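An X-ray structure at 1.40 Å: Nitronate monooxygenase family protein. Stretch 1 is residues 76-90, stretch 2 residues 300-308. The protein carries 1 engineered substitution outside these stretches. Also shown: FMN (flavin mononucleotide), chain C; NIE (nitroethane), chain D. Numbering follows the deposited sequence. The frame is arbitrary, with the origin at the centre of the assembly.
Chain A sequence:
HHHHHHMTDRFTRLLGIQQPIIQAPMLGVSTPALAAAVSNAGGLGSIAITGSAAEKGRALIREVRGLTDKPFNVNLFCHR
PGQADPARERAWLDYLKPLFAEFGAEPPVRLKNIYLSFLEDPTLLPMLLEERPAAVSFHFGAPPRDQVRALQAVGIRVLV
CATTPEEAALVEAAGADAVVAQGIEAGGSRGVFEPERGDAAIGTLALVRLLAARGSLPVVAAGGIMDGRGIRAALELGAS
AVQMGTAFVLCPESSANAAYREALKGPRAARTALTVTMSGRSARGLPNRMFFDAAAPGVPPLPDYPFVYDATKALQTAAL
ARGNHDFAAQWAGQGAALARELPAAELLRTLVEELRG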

# COMPACT_ATOMS: atom_id res chain seq x y z
N LEU A 76 -5.89 16.12 17.54
CA LEU A 76 -7.05 15.55 18.23
C LEU A 76 -7.76 14.52 17.36
O LEU A 76 -7.93 14.72 16.15
CB LEU A 76 -8.04 16.66 18.62
CG LEU A 76 -7.49 17.68 19.63
CD1 LEU A 76 -6.87 18.88 18.91
CD2 LEU A 76 -8.55 18.13 20.63
N PHE A 77 -8.18 13.43 17.98
CA PHE A 77 -9.00 12.44 17.28
C PHE A 77 -10.40 12.99 17.08
O PHE A 77 -10.95 13.65 17.97
CB PHE A 77 -9.08 11.14 18.07
CG PHE A 77 -7.76 10.43 18.24
CD1 PHE A 77 -6.61 10.88 17.61
CD2 PHE A 77 -7.69 9.30 19.03
CE1 PHE A 77 -5.41 10.22 17.79
CE2 PHE A 77 -6.50 8.63 19.21
CZ PHE A 77 -5.35 9.09 18.59
N CYS A 78 -10.98 12.72 15.91
CA CYS A 78 -12.28 13.24 15.54
C CYS A 78 -13.12 12.10 14.98
O CYS A 78 -13.83 12.23 13.97
CB CYS A 78 -12.11 14.34 14.49
SG CYS A 78 -13.52 15.45 14.30
N HIS A 79 -13.02 10.95 15.64
CA HIS A 79 -13.81 9.78 15.28
C HIS A 79 -15.30 9.97 15.62
O HIS A 79 -15.66 10.88 16.39
CB HIS A 79 -13.27 8.55 16.02
CG HIS A 79 -13.10 8.76 17.50
ND1 HIS A 79 -12.10 9.55 18.03
CD2 HIS A 79 -13.79 8.26 18.55
CE1 HIS A 79 -12.18 9.53 19.35
NE2 HIS A 79 -13.20 8.77 19.69
N ARG A 80 -16.15 9.13 15.05
CA ARG A 80 -17.53 9.02 15.52
C ARG A 80 -17.47 8.61 16.98
O ARG A 80 -16.77 7.66 17.32
CB ARG A 80 -18.27 7.95 14.72
CG ARG A 80 -19.64 7.60 15.31
CD ARG A 80 -20.30 6.44 14.57
NE ARG A 80 -19.43 5.28 14.42
CZ ARG A 80 -19.10 4.45 15.42
NH1 ARG A 80 -19.57 4.66 16.64
NH2 ARG A 80 -18.30 3.41 15.19
N PRO A 81 -18.19 9.34 17.85
CA PRO A 81 -18.17 9.00 19.28
C PRO A 81 -18.53 7.53 19.51
O PRO A 81 -19.50 7.02 18.94
CB PRO A 81 -19.22 9.93 19.88
CG PRO A 81 -19.16 11.14 19.01
CD PRO A 81 -18.96 10.58 17.60
N GLY A 82 -17.73 6.85 20.34
CA GLY A 82 -17.92 5.44 20.57
C GLY A 82 -19.29 5.16 21.17
O GLY A 82 -19.79 5.94 21.99
N GLN A 83 -19.89 4.06 20.76
CA GLN A 83 -21.19 3.65 21.28
C GLN A 83 -21.01 2.50 22.25
O GLN A 83 -20.64 1.39 21.85
CB GLN A 83 -22.14 3.29 20.15
CG GLN A 83 -22.65 4.52 19.40
CD GLN A 83 -23.50 4.19 18.19
OE1 GLN A 83 -24.21 3.19 18.16
NE2 GLN A 83 -23.41 5.04 17.16
N ALA A 84 -21.28 2.77 23.52
CA ALA A 84 -21.15 1.75 24.55
C ALA A 84 -22.12 0.61 24.27
O ALA A 84 -23.25 0.85 23.81
CB ALA A 84 -21.42 2.35 25.92
N ASP A 85 -21.67 -0.60 24.55
CA ASP A 85 -22.47 -1.82 24.35
C ASP A 85 -22.04 -2.81 25.42
O ASP A 85 -21.20 -3.68 25.17
CB ASP A 85 -22.22 -2.41 22.96
CG ASP A 85 -23.16 -3.56 22.62
OD1 ASP A 85 -23.67 -4.23 23.55
OD2 ASP A 85 -23.38 -3.81 21.41
N PRO A 86 -22.59 -2.67 26.64
CA PRO A 86 -22.13 -3.46 27.79
C PRO A 86 -22.16 -4.97 27.54
O PRO A 86 -21.24 -5.66 27.96
CB PRO A 86 -23.11 -3.07 28.89
CG PRO A 86 -23.51 -1.66 28.53
CD PRO A 86 -23.57 -1.64 27.03
N ALA A 87 -23.19 -5.47 26.86
CA ALA A 87 -23.26 -6.90 26.58
C ALA A 87 -22.12 -7.35 25.68
O ALA A 87 -21.47 -8.37 25.95
CB ALA A 87 -24.60 -7.26 25.96
N ARG A 88 -21.88 -6.60 24.61
CA ARG A 88 -20.80 -6.92 23.67
C ARG A 88 -19.44 -6.79 24.35
O ARG A 88 -18.54 -7.60 24.13
CB ARG A 88 -20.88 -6.03 22.42
CG ARG A 88 -19.96 -6.48 21.29
CD ARG A 88 -20.22 -5.73 20.00
NE ARG A 88 -21.44 -6.17 19.32
CZ ARG A 88 -21.64 -6.06 18.01
NH1 ARG A 88 -20.70 -5.54 17.23
NH2 ARG A 88 -22.77 -6.49 17.47
N GLU A 89 -19.29 -5.77 25.18
CA GLU A 89 -18.05 -5.57 25.93
C GLU A 89 -17.83 -6.69 26.95
O GLU A 89 -16.71 -7.16 27.15
CB GLU A 89 -18.05 -4.19 26.58
CG GLU A 89 -18.01 -3.08 25.53
CD GLU A 89 -18.61 -1.77 26.00
OE1 GLU A 89 -18.78 -1.58 27.22
OE2 GLU A 89 -18.93 -0.93 25.13
N ARG A 90 -18.91 -7.13 27.59
CA ARG A 90 -18.82 -8.22 28.55
C ARG A 90 -18.33 -9.50 27.86
O ARG A 90 -17.46 -10.19 28.39
CB ARG A 90 -20.18 -8.45 29.21
CG ARG A 90 -20.18 -9.48 30.34
CD ARG A 90 -21.51 -9.43 31.07
NE ARG A 90 -21.70 -10.55 32.00
CZ ARG A 90 -22.68 -10.61 32.89
NH1 ARG A 90 -23.56 -9.62 32.98
NH2 ARG A 90 -22.79 -11.66 33.69
N PRO A 300 -15.88 -13.47 19.70
CA PRO A 300 -17.16 -12.76 19.74
C PRO A 300 -17.06 -11.43 18.99
O PRO A 300 -15.95 -10.99 18.68
CB PRO A 300 -17.38 -12.52 21.24
CG PRO A 300 -15.99 -12.46 21.81
CD PRO A 300 -15.15 -13.39 20.98
N PRO A 301 -18.21 -10.80 18.70
CA PRO A 301 -18.18 -9.53 17.96
C PRO A 301 -17.36 -8.46 18.67
O PRO A 301 -17.38 -8.34 19.91
CB PRO A 301 -19.66 -9.12 17.91
CG PRO A 301 -20.40 -10.41 17.99
CD PRO A 301 -19.59 -11.27 18.92
N LEU A 302 -16.63 -7.68 17.89
CA LEU A 302 -15.78 -6.63 18.44
C LEU A 302 -16.61 -5.48 18.98
O LEU A 302 -17.49 -4.97 18.27
CB LEU A 302 -14.89 -6.10 17.32
CG LEU A 302 -13.59 -5.37 17.65
CD1 LEU A 302 -12.69 -6.26 18.47
CD2 LEU A 302 -12.90 -4.93 16.36
N PRO A 303 -16.32 -5.03 20.22
CA PRO A 303 -16.92 -3.77 20.69
C PRO A 303 -16.46 -2.57 19.84
O PRO A 303 -15.59 -2.70 18.98
CB PRO A 303 -16.38 -3.64 22.13
CG PRO A 303 -16.03 -5.06 22.52
CD PRO A 303 -15.54 -5.70 21.26
N ASP A 304 -17.05 -1.40 20.09
CA ASP A 304 -16.73 -0.21 19.33
C ASP A 304 -15.37 0.35 19.77
O ASP A 304 -14.88 0.08 20.86
CB ASP A 304 -17.83 0.81 19.56
CG ASP A 304 -17.96 1.82 18.44
OD1 ASP A 304 -17.28 1.67 17.39
OD2 ASP A 304 -18.77 2.76 18.60
N TYR A 305 -14.76 1.12 18.88
CA TYR A 305 -13.64 1.98 19.27
C TYR A 305 -14.20 3.13 20.12
O TYR A 305 -15.24 3.68 19.79
CB TYR A 305 -13.00 2.52 17.99
CG TYR A 305 -11.86 3.48 18.21
CD1 TYR A 305 -10.55 3.02 18.40
CD2 TYR A 305 -12.08 4.85 18.22
CE1 TYR A 305 -9.50 3.91 18.59
CE2 TYR A 305 -11.05 5.75 18.43
CZ TYR A 305 -9.76 5.28 18.61
OH TYR A 305 -8.74 6.19 18.80
N PRO A 306 -13.51 3.52 21.20
CA PRO A 306 -12.21 3.03 21.67
C PRO A 306 -12.32 2.09 22.89
O PRO A 306 -11.32 1.86 23.59
CB PRO A 306 -11.53 4.34 22.10
CG PRO A 306 -12.67 5.11 22.74
CD PRO A 306 -13.93 4.72 21.95
N PHE A 307 -13.52 1.56 23.15
CA PHE A 307 -13.72 0.64 24.26
C PHE A 307 -12.79 -0.56 24.18
O PHE A 307 -12.29 -1.03 25.20
CB PHE A 307 -15.19 0.20 24.35
CG PHE A 307 -16.15 1.34 24.51
CD1 PHE A 307 -16.44 1.85 25.78
CD2 PHE A 307 -16.78 1.89 23.40
CE1 PHE A 307 -17.33 2.91 25.92
CE2 PHE A 307 -17.67 2.95 23.54
CZ PHE A 307 -17.94 3.46 24.81
N VAL A 308 -12.58 -1.08 22.97
CA VAL A 308 -11.64 -2.19 22.78
C VAL A 308 -10.26 -1.84 23.31
O VAL A 308 -9.63 -2.65 24.00
CB VAL A 308 -11.55 -2.60 21.30
CG1 VAL A 308 -10.52 -3.72 21.11
CG2 VAL A 308 -12.91 -3.05 20.80
N1 FMN C . -1.84 9.96 13.89
C2 FMN C . -2.75 10.74 14.60
O2 FMN C . -3.52 11.46 13.97
N3 FMN C . -2.79 10.74 15.97
C4 FMN C . -1.92 9.92 16.66
O4 FMN C . -1.93 9.88 17.89
C4A FMN C . -1.02 9.13 15.97
N5 FMN C . -0.17 8.33 16.68
C5A FMN C . 0.75 7.54 16.04
C6 FMN C . 1.60 6.76 16.81
C7 FMN C . 2.56 5.96 16.21
C7M FMN C . 3.45 5.16 17.11
C8 FMN C . 2.66 5.93 14.82
C8M FMN C . 3.68 5.06 14.15
C9 FMN C . 1.80 6.72 14.05
C9A FMN C . 0.84 7.54 14.65
N10 FMN C . -0.03 8.35 13.91
C10 FMN C . -0.96 9.14 14.58
C1' FMN C . 0.02 8.34 12.41
C2' FMN C . 0.90 9.43 11.83
O2' FMN C . 0.24 10.67 11.92
C3' FMN C . 1.21 9.17 10.36
O3' FMN C . 0.05 8.82 9.63
C4' FMN C . 2.17 8.01 10.29
O4' FMN C . 3.07 8.07 11.38
C5' FMN C . 2.96 8.11 9.00
O5' FMN C . 3.51 6.85 8.82
P FMN C . 5.05 6.55 9.11
O1P FMN C . 5.83 7.84 9.03
O2P FMN C . 5.49 5.53 8.11
O3P FMN C . 5.08 6.02 10.50
N3 NIE D . -2.02 5.42 16.95
C1 NIE D . -4.13 6.48 17.13
C2 NIE D . -2.86 6.12 17.86
O4 NIE D . -1.87 5.86 15.82
O5 NIE D . -1.74 4.11 17.20
O HOH W 1 -15.84 5.13 17.39
O HOH W 2 -18.89 -0.97 22.34
O HOH W 3 -18.63 -9.43 21.94

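Two stretches more than 200 residues apart in one chain bury 679 Å² between them. Asp-304 is the polar centre of the contact. Its CA-to-CB bond points toward stretch 1, and both carboxylate oxygens are used. Arg-80 NH1 donates to Asp-304 OD2 at 2.8 Å, and Arg-80 NH2 donates to Asp-304 OD1 at 3.0 Å. Both bonds are nearly straight, and together they form a two-pronged salt bridge. The CA-to-CB bond of Arg-80 points sideways, but the long side chain brings its guanidinium to the acid. Asp-304 OD2 also accepts from the backbone, with Gln-83 N at 2.8 Å. Asp-304 OD1 takes a weak bond from Tyr-305 N, 3.0 Å away.

Gly-82 suits the tight place beside this site. Its CA lies 3.3 Å from Tyr-305 O. A CB here would point toward stretch 2 and clash with Tyr-305 O, Pro-306 CD and Phe-307 CE2.

Three waters satisfy further backbone groups. Water 1 donates to Arg-80 O and Tyr-305 O. Water 2 accepts from Asp-304 N and donates to Gln-83 O and Glu-89 OE2. Water 3 donates to Arg-88 O and Pro-301 O. Each therefore bridges the two stretches.

Glu-89 is buried, and its OE2 is satisfied. Besides water 2, Glu-89 OE2 accepts from Asp-85 N at 2.8 Å. The same oxygen sits over one face of the Phe-307 ring, with Glu-89 OE2 3.6 Å from Phe-307 CG. The edge of that ring meets the backbone at Gly-82 C. Ala-84 CB adds an apolar contact to Phe-307 CZ at 3.8 Å.

Asp-85 caps the helix that starts at Pro-86: Asp-85 OD1 accepts from Arg-88 N at 3.2 Å. Proline has no amide hydrogen to leave unsatisfied in that first turn. The CA-to-CB bond of Arg-88 points toward stretch 2, and one face of the guanidinium lies on Pro-301, with Arg-88 CZ 3.6 Å from Pro-301 CB. Arg-88 NH1 gives a weak bond to Leu-302 O at 3.4 Å. The buried Pro-303 packs its CB against Glu-89 CG at 3.8 Å.

At the other end, Tyr-305 turns its ring edge to the face of His-79. The ring centroids of Tyr-305 and His-79 are 5.0 Å apart, and the planes are at 88°. His-79 NE2 is hydrogen-bonded elsewhere in the structure. Tyr-305 OH reaches 3.3 Å from Phe-77 CD2. The Phe-77 ring also meets the ligands: Phe-77 CE1 is 3.2 Å from FMN N3, and Phe-77 CZ is 3.2 Å from nitroethane C1.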